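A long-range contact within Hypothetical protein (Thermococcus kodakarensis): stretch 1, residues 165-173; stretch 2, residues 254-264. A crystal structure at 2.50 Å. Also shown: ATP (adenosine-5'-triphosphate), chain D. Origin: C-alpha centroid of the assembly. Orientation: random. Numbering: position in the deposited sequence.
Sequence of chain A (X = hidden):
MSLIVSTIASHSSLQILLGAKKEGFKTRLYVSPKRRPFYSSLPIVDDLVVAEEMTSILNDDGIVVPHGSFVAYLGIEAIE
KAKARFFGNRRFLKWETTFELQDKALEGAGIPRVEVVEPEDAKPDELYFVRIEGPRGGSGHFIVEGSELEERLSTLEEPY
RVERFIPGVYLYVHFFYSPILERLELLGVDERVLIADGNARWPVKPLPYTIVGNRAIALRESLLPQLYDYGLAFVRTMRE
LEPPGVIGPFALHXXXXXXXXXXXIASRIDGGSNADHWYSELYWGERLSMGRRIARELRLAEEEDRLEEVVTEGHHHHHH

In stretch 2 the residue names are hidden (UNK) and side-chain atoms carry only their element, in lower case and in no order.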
ATOM      1  N   PHE A 165      10.042  -7.839  24.732  1.00 67.30           N
ATOM      2  CA  PHE A 165       9.267  -8.146  23.543  1.00 66.40           C
ATOM      3  C   PHE A 165       8.062  -7.214  23.479  1.00 66.36           C
ATOM      4  O   PHE A 165       7.323  -7.072  24.463  1.00 65.65           O
ATOM      5  CB  PHE A 165       8.761  -9.571  23.581  1.00 67.40           C
ATOM      6  CG  PHE A 165       8.021  -9.978  22.335  1.00 68.32           C
ATOM      7  CD1 PHE A 165       8.704 -10.575  21.274  1.00 68.18           C
ATOM      8  CD2 PHE A 165       6.642  -9.777  22.223  1.00 67.38           C
ATOM      9  CE1 PHE A 165       8.032 -10.977  20.114  1.00 67.71           C
ATOM     10  CE2 PHE A 165       5.960 -10.177  21.064  1.00 68.14           C
ATOM     11  CZ  PHE A 165       6.661 -10.782  20.006  1.00 66.96           C
ATOM     12  N   ILE A 166       7.848  -6.587  22.329  1.00 65.44           N
ATOM     13  CA  ILE A 166       6.716  -5.682  22.180  1.00 65.64           C
ATOM     14  C   ILE A 166       5.919  -6.027  20.931  1.00 65.42           C
ATOM     15  O   ILE A 166       6.440  -5.963  19.817  1.00 66.66           O
ATOM     16  CB  ILE A 166       7.173  -4.212  22.077  1.00 64.93           C
ATOM     17  CG1 ILE A 166       7.974  -3.818  23.325  1.00 64.86           C
ATOM     18  CG2 ILE A 166       5.964  -3.313  21.918  1.00 64.62           C
ATOM     19  CD1 ILE A 166       8.679  -2.469  23.200  1.00 65.49           C
ATOM     20  N   PRO A 167       4.643  -6.414  21.098  1.00 65.10           N
ATOM     21  CA  PRO A 167       3.839  -6.750  19.916  1.00 64.77           C
ATOM     22  C   PRO A 167       3.067  -5.507  19.508  1.00 63.89           C
ATOM     23  O   PRO A 167       2.575  -4.786  20.372  1.00 64.90           O
ATOM     24  CB  PRO A 167       2.910  -7.855  20.424  1.00 64.41           C
ATOM     25  CG  PRO A 167       3.468  -8.209  21.845  1.00 64.70           C
ATOM     26  CD  PRO A 167       3.981  -6.890  22.315  1.00 64.39           C
ATOM     27  N   GLY A 168       2.988  -5.204  18.219  1.00 62.74           N
ATOM     28  CA  GLY A 168       2.208  -4.032  17.869  1.00 62.34           C
ATOM     29  C   GLY A 168       2.770  -3.085  16.842  1.00 61.24           C
ATOM     30  O   GLY A 168       3.403  -2.096  17.181  1.00 62.75           O
ATOM     31  N   VAL A 169       2.503  -3.384  15.580  1.00 60.29           N
ATOM     32  CA  VAL A 169       2.945  -2.580  14.461  1.00 58.50           C
ATOM     33  C   VAL A 169       4.256  -1.813  14.623  1.00 57.25           C
ATOM     34  O   VAL A 169       4.447  -0.988  15.538  1.00 56.41           O
ATOM     35  CB  VAL A 169       1.845  -1.584  14.015  1.00 58.52           C
ATOM     36  CG1 VAL A 169       1.588  -0.560  15.082  1.00 57.58           C
ATOM     37  CG2 VAL A 169       2.269  -0.916  12.716  1.00 58.86           C
ATOM     38  N   TYR A 170       5.161  -2.101  13.697  1.00 55.40           N
ATOM     39  CA  TYR A 170       6.458  -1.464  13.658  1.00 52.93           C
ATOM     40  C   TYR A 170       6.451  -0.462  12.522  1.00 51.95           C
ATOM     41  O   TYR A 170       6.234  -0.800  11.358  1.00 50.85           O
ATOM     42  CB  TYR A 170       7.554  -2.519  13.504  1.00 51.57           C
ATOM     43  CG  TYR A 170       7.840  -3.153  14.839  1.00 51.81           C
ATOM     44  CD1 TYR A 170       6.897  -3.981  15.452  1.00 52.13           C
ATOM     45  CD2 TYR A 170       8.984  -2.811  15.564  1.00 50.37           C
ATOM     46  CE1 TYR A 170       7.078  -4.441  16.754  1.00 52.00           C
ATOM     47  CE2 TYR A 170       9.170  -3.265  16.869  1.00 50.39           C
ATOM     48  CZ  TYR A 170       8.215  -4.073  17.461  1.00 51.61           C
ATOM     49  OH  TYR A 170       8.377  -4.479  18.764  1.00 50.84           O
ATOM     50  N   LEU A 171       6.673   0.790  12.904  1.00 50.73           N
ATOM     51  CA  LEU A 171       6.651   1.907  11.984  1.00 49.25           C
ATOM     52  C   LEU A 171       8.012   2.512  11.731  1.00 46.81           C
ATOM     53  O   LEU A 171       8.795   2.734  12.645  1.00 46.18           O
ATOM     54  CB  LEU A 171       5.704   2.963  12.539  1.00 50.84           C
ATOM     55  CG  LEU A 171       4.308   2.394  12.815  1.00 50.90           C
ATOM     56  CD1 LEU A 171       3.542   3.358  13.722  1.00 51.53           C
ATOM     57  CD2 LEU A 171       3.569   2.156  11.496  1.00 50.74           C
ATOM     58  N   TYR A 172       8.272   2.793  10.468  1.00 45.05           N
ATOM     59  CA  TYR A 172       9.539   3.362  10.070  1.00 44.09           C
ATOM     60  C   TYR A 172       9.284   4.741   9.472  1.00 44.78           C
ATOM     61  O   TYR A 172       8.827   4.874   8.340  1.00 45.11           O
ATOM     62  CB  TYR A 172      10.228   2.405   9.087  1.00 42.13           C
ATOM     63  CG  TYR A 172      10.416   1.033   9.686  1.00 41.13           C
ATOM     64  CD1 TYR A 172       9.325   0.187   9.880  1.00 41.40           C
ATOM     65  CD2 TYR A 172      11.656   0.623  10.170  1.00 40.46           C
ATOM     66  CE1 TYR A 172       9.460  -1.030  10.560  1.00 40.05           C
ATOM     67  CE2 TYR A 172      11.805  -0.600  10.848  1.00 40.56           C
ATOM     68  CZ  TYR A 172      10.700  -1.419  11.047  1.00 40.26           C
ATOM     69  OH  TYR A 172      10.827  -2.598  11.755  1.00 39.45           O
ATOM     70  N   VAL A 173       9.577   5.768  10.261  1.00 44.21           N
ATOM     71  CA  VAL A 173       9.348   7.138   9.842  1.00 43.40           C
ATOM     72  C   VAL A 173      10.516   7.709   9.072  1.00 43.22           C
ATOM     73  O   VAL A 173      11.647   7.685   9.526  1.00 44.63           O
ATOM     74  CB  VAL A 173       9.058   8.034  11.056  1.00 42.19           C
ATOM     75  CG1 VAL A 173       8.467   9.372  10.592  1.00 41.22           C
ATOM     76  CG2 VAL A 173       8.102   7.314  12.000  1.00 41.95           C
ATOM     77  N   UNK A 254      10.334   2.708  15.155  1.00 42.09           N
ATOM     78  CA  UNK A 254       9.543   2.583  16.370  1.00 44.55           C
ATOM     79  C   UNK A 254       8.701   1.348  16.490  1.00 44.92           C
ATOM     80  O   UNK A 254       8.379   0.689  15.513  1.00 46.34           O
ATOM     81  c   UNK A 254      10.031   7.221  16.001  1.00 46.14           C
ATOM     82  c   UNK A 254       9.472   5.963  15.739  1.00 46.12           C
ATOM     83  c   UNK A 254       8.572   3.757  16.526  1.00 45.98           C
ATOM     84  c   UNK A 254      10.108   6.692  18.359  1.00 45.49           C
ATOM     85  c   UNK A 254       9.554   5.441  18.087  1.00 46.04           C
ATOM     86  c   UNK A 254      10.344   7.581  17.320  1.00 45.13           C
ATOM     87  c   UNK A 254       9.227   5.069  16.786  1.00 47.03           C
ATOM     88  N   UNK A 255       8.307   1.086  17.724  1.00 44.90           N
ATOM     89  CA  UNK A 255       7.443  -0.024  18.059  1.00 47.40           C
ATOM     90  C   UNK A 255       6.253   0.700  18.667  1.00 49.51           C
ATOM     91  O   UNK A 255       6.406   1.396  19.674  1.00 50.80           O
ATOM     92  c   UNK A 255       8.102  -0.913  19.093  1.00 46.51           C
ATOM     93  N   UNK A 256       5.078   0.586  18.058  1.00 51.11           N
ATOM     94  CA  UNK A 256       3.928   1.270  18.627  1.00 52.97           C
ATOM     95  C   UNK A 256       3.139   0.339  19.552  1.00 54.70           C
ATOM     96  O   UNK A 256       2.480  -0.606  19.108  1.00 55.73           O
ATOM     97  c   UNK A 256      -0.231   3.530  18.548  1.00 53.10           C
ATOM     98  c   UNK A 256       1.593   4.910  19.259  1.00 52.09           C
ATOM     99  c   UNK A 256       2.046   2.839  18.073  1.00 52.40           C
ATOM    100  o   UNK A 256      -0.646   5.580  19.739  1.00 50.55           O
ATOM    101  c   UNK A 256       0.681   2.618  17.995  1.00 52.44           C
ATOM    102  c   UNK A 256       0.237   4.679  19.182  1.00 52.28           C
ATOM    103  c   UNK A 256       2.488   3.996  18.708  1.00 52.36           C
ATOM    104  c   UNK A 256       3.027   1.835  17.532  1.00 52.02           C
ATOM    105  N   UNK A 257       3.247   0.631  20.845  1.00 56.45           N
ATOM    106  CA  UNK A 257       2.612  -0.108  21.952  1.00 57.05           C
ATOM    107  C   UNK A 257       1.278   0.575  22.105  1.00 56.59           C
ATOM    108  O   UNK A 257       0.274  -0.010  22.464  1.00 56.28           O
ATOM    109  o   UNK A 257       4.350  -0.943  25.102  1.00 59.13           O
ATOM    110  c   UNK A 257       3.777  -1.089  23.996  1.00 58.81           C
ATOM    111  o   UNK A 257       3.514  -2.201  23.492  1.00 59.83           O
ATOM    112  c   UNK A 257       3.405   0.162  23.243  1.00 58.03           C
ATOM    113  N   UNK A 258       1.341   1.865  21.819  1.00 57.19           N
ATOM    114  CA  UNK A 258       0.224   2.766  21.952  1.00 56.32           C
ATOM    115  C   UNK A 258       0.934   3.900  22.650  1.00 55.80           C
ATOM    116  O   UNK A 258       0.303   4.821  23.162  1.00 54.86           O
ATOM    117  N   UNK A 259       2.271   3.819  22.669  1.00 55.87           N
ATOM    118  CA  UNK A 259       3.092   4.833  23.331  1.00 55.71           C
ATOM    119  C   UNK A 259       4.521   5.029  22.808  1.00 57.21           C
ATOM    120  O   UNK A 259       5.376   5.515  23.566  1.00 58.33           O
ATOM    121  o   UNK A 259       4.084   3.454  25.041  1.00 51.23           O
ATOM    122  c   UNK A 259       3.198   4.535  24.824  1.00 54.36           C
ATOM    123  N   UNK A 260       4.797   4.636  21.562  1.00 56.72           N
ATOM    124  CA  UNK A 260       6.133   4.827  20.952  1.00 57.11           C
ATOM    125  C   UNK A 260       7.405   4.574  21.771  1.00 57.15           C
ATOM    126  O   UNK A 260       7.680   5.251  22.763  1.00 56.50           O
ATOM    127  c   UNK A 260       4.178   7.771  17.578  1.00 57.46           C
ATOM    128  c   UNK A 260       4.855   7.608  18.784  1.00 56.71           C
ATOM    129  c   UNK A 260       4.887   5.576  16.876  1.00 58.10           C
ATOM    130  c   UNK A 260       5.553   6.433  19.056  1.00 57.58           C
ATOM    131  c   UNK A 260       5.564   5.423  18.093  1.00 58.78           C
ATOM    132  c   UNK A 260       6.263   6.246  20.367  1.00 56.56           C
ATOM    133  c   UNK A 260       4.192   6.754  16.621  1.00 57.90           C
ATOM    134  N   UNK A 261       8.194   3.618  21.298  1.00 56.67           N
ATOM    135  CA  UNK A 261       9.471   3.257  21.901  1.00 56.59           C
ATOM    136  C   UNK A 261      10.398   3.144  20.691  1.00 55.11           C
ATOM    137  O   UNK A 261      10.083   2.430  19.737  1.00 56.52           O
ATOM    138  c   UNK A 261       8.182   1.650  23.471  1.00 61.65           C
ATOM    139  c   UNK A 261       9.397   1.887  22.578  1.00 58.97           C
ATOM    140  c   UNK A 261       7.205   1.844  25.748  1.00 63.53           C
ATOM    141  n   UNK A 261       7.356   2.427  27.111  1.00 67.02           N
ATOM    142  c   UNK A 261       8.357   2.247  24.853  1.00 63.19           C
ATOM    143  N   UNK A 262      11.525   3.845  20.707  1.00 52.69           N
ATOM    144  CA  UNK A 262      12.463   3.773  19.590  1.00 49.36           C
ATOM    145  C   UNK A 262      13.268   2.472  19.657  1.00 48.01           C
ATOM    146  O   UNK A 262      13.690   2.041  20.736  1.00 47.47           O
ATOM    147  c   UNK A 262      13.395   4.977  19.605  1.00 47.23           C
ATOM    148  N   UNK A 263      13.460   1.843  18.504  1.00 46.06           N
ATOM    149  CA  UNK A 263      14.210   0.600  18.443  1.00 45.02           C
ATOM    150  C   UNK A 263      15.462   0.798  17.604  1.00 44.79           C
ATOM    151  O   UNK A 263      16.379  -0.013  17.654  1.00 44.73           O
ATOM    152  c   UNK A 263      12.213  -0.896  18.709  1.00 40.80           C
ATOM    153  c   UNK A 263      12.463  -1.341  15.564  1.00 40.79           C
ATOM    154  c   UNK A 263      13.382  -0.551  17.815  1.00 43.91           C
ATOM    155  c   UNK A 263      12.910  -0.157  16.414  1.00 42.06           C
ATOM    156  N   UNK A 264      15.490   1.879  16.831  1.00 44.58           N
ATOM    157  CA  UNK A 264      16.644   2.160  16.002  1.00 43.75           C
ATOM    158  C   UNK A 264      16.529   3.381  15.112  1.00 43.26           C
ATOM    159  O   UNK A 264      15.591   4.163  15.227  1.00 41.28           O
TER
HETATM  160  PG  ATP D 400      19.674  -4.708  10.918  1.00 92.29           P
HETATM  161  O1G ATP D 400      20.274  -3.969  12.108  1.00 92.23           O
HETATM  162  O2G ATP D 400      20.731  -5.896  10.451  1.00 89.97           O
HETATM  163  O3G ATP D 400      19.428  -3.673   9.670  1.00 90.78           O
HETATM  164  PB  ATP D 400      17.169  -4.226  11.822  1.00 80.79           P
HETATM  165  O1B ATP D 400      17.700  -3.496  12.998  1.00 81.49           O
HETATM  166  O2B ATP D 400      16.886  -3.194  10.599  1.00 80.94           O
HETATM  167  O3B ATP D 400      18.240  -5.373  11.352  1.00 86.40           O
HETATM  168  PA  ATP D 400      14.508  -4.187  12.722  1.00 74.18           P
HETATM  169  O1A ATP D 400      14.050  -3.174  11.743  1.00 74.88           O
HETATM  170  O2A ATP D 400      14.835  -3.491  14.133  1.00 74.00           O
HETATM  171  O3A ATP D 400      15.825  -5.045  12.193  1.00 78.08           O
HETATM  172  O5' ATP D 400      13.422  -5.363  12.894  1.00 71.76           O
HETATM  173  C5' ATP D 400      12.167  -4.871  13.251  1.00 70.05           C
HETATM  174  C4' ATP D 400      11.290  -6.115  13.313  1.00 67.80           C
HETATM  175  O4' ATP D 400      11.764  -7.074  14.315  1.00 65.41           O
HETATM  176  C3' ATP D 400       9.830  -5.781  13.620  1.00 66.49           C
HETATM  177  O3' ATP D 400       9.027  -6.191  12.543  1.00 67.23           O
HETATM  178  C2' ATP D 400       9.479  -6.517  14.894  1.00 66.05           C
HETATM  179  O2' ATP D 400       8.423  -7.464  14.644  1.00 65.55           O
HETATM  180  C1' ATP D 400      10.776  -7.202  15.366  1.00 65.07           C
HETATM  181  N9  ATP D 400      11.205  -6.525  16.611  1.00 64.36           N
HETATM  182  C8  ATP D 400      12.196  -5.574  16.755  1.00 63.82           C
HETATM  183  N7  ATP D 400      12.297  -5.204  17.988  1.00 64.27           N
HETATM  184  C5  ATP D 400      11.376  -5.876  18.728  1.00 65.37           C
HETATM  185  C6  ATP D 400      11.014  -5.909  20.112  1.00 66.01           C
HETATM  186  N6  ATP D 400      11.686  -5.086  21.022  1.00 66.30           N
HETATM  187  N1  ATP D 400       9.996  -6.748  20.511  1.00 66.34           N
HETATM  188  C2  ATP D 400       9.343  -7.544  19.642  1.00 64.76           C
HETATM  189  N3  ATP D 400       9.665  -7.542  18.339  1.00 64.13           N
HETATM  190  C4  ATP D 400      10.664  -6.744  17.855  1.00 64.67           C

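Position 254 carries seven side-chain carbons, one followed by a six-membered ring, with no heteroatom. The ring edge meets CG2 of V173, and the backbone pairs with L171 in an antiparallel, hydrogen-bonded bridge: 254 N donates to L171 O at 2.9 Å, and L171 N donates to 254 O at 3.1 Å. A ring without oxygen makes this F254, with CD1 4.2 Å from V173 CG2.

Position 255 has one side-chain carbon. It lies 3.4 Å from Y170 CE2, while the CA at 255 sits over one face of the Y170 ring, 4.1 Å from its centroid, in a CH-pi contact. The single carbon identifies A255.

At 256 a carbon leads to a six-carbon ring bearing one oxygen. The CB packs 3.7 Å from V169 CG1 and 4.1 Å from L171 CD1, and the end of the side chain leads away from stretch 1. The phenolic pattern gives Y256. Its N donates to V169 O at 3.0 Å and, weakly, to G168 O at 3.3 Å. Y256 O and G168 O, both acceptors, stand only 2.6 Å apart and do not bond.

Position 257 shows two carbons, the second carrying two oxygens, one of which lies 3.1 Å from I166 CG2. This short carboxylate is D257.

Position 258 has no side-chain atoms and is G258; its backbone angles by themselves call for glycine. Position 259 has one carbon and one oxygen, hence S259. Neither touches stretch 1.

Position 260 again has a carbon and an all-carbon ring of six, whose edge meets L171 CD1. It is F260, with CE2 4.1 Å from L171 CD1.

Position 261 extends four carbons in a row to a nitrogen; the second carbon is 4.2 Å from I166 CD1, but the amino end leads away. The chain marks K261.

The lone carbon at 262, out of reach, is A262. Position 263 has four carbons forked at the first, one arm two carbons long, its end at the edge of the Y170 ring: I263, with CD1 3.8 Å from Y170 CD2. Position 264, without side-chain atoms, makes no contact and is G264.

The contact works as a short antiparallel pairing with apolar packing on both faces. L171 and F254 share one face; Y170 and A255 share the other, where the Y170 ring is held between A255 CA and ATP C3', its OH donating to I166 O at 2.7 Å. I166 N in turn donates to ATP N1 at 2.8 Å, tying the contact to the nucleotide.

Stretch 2 (254-264) FAYDGSFKAIG
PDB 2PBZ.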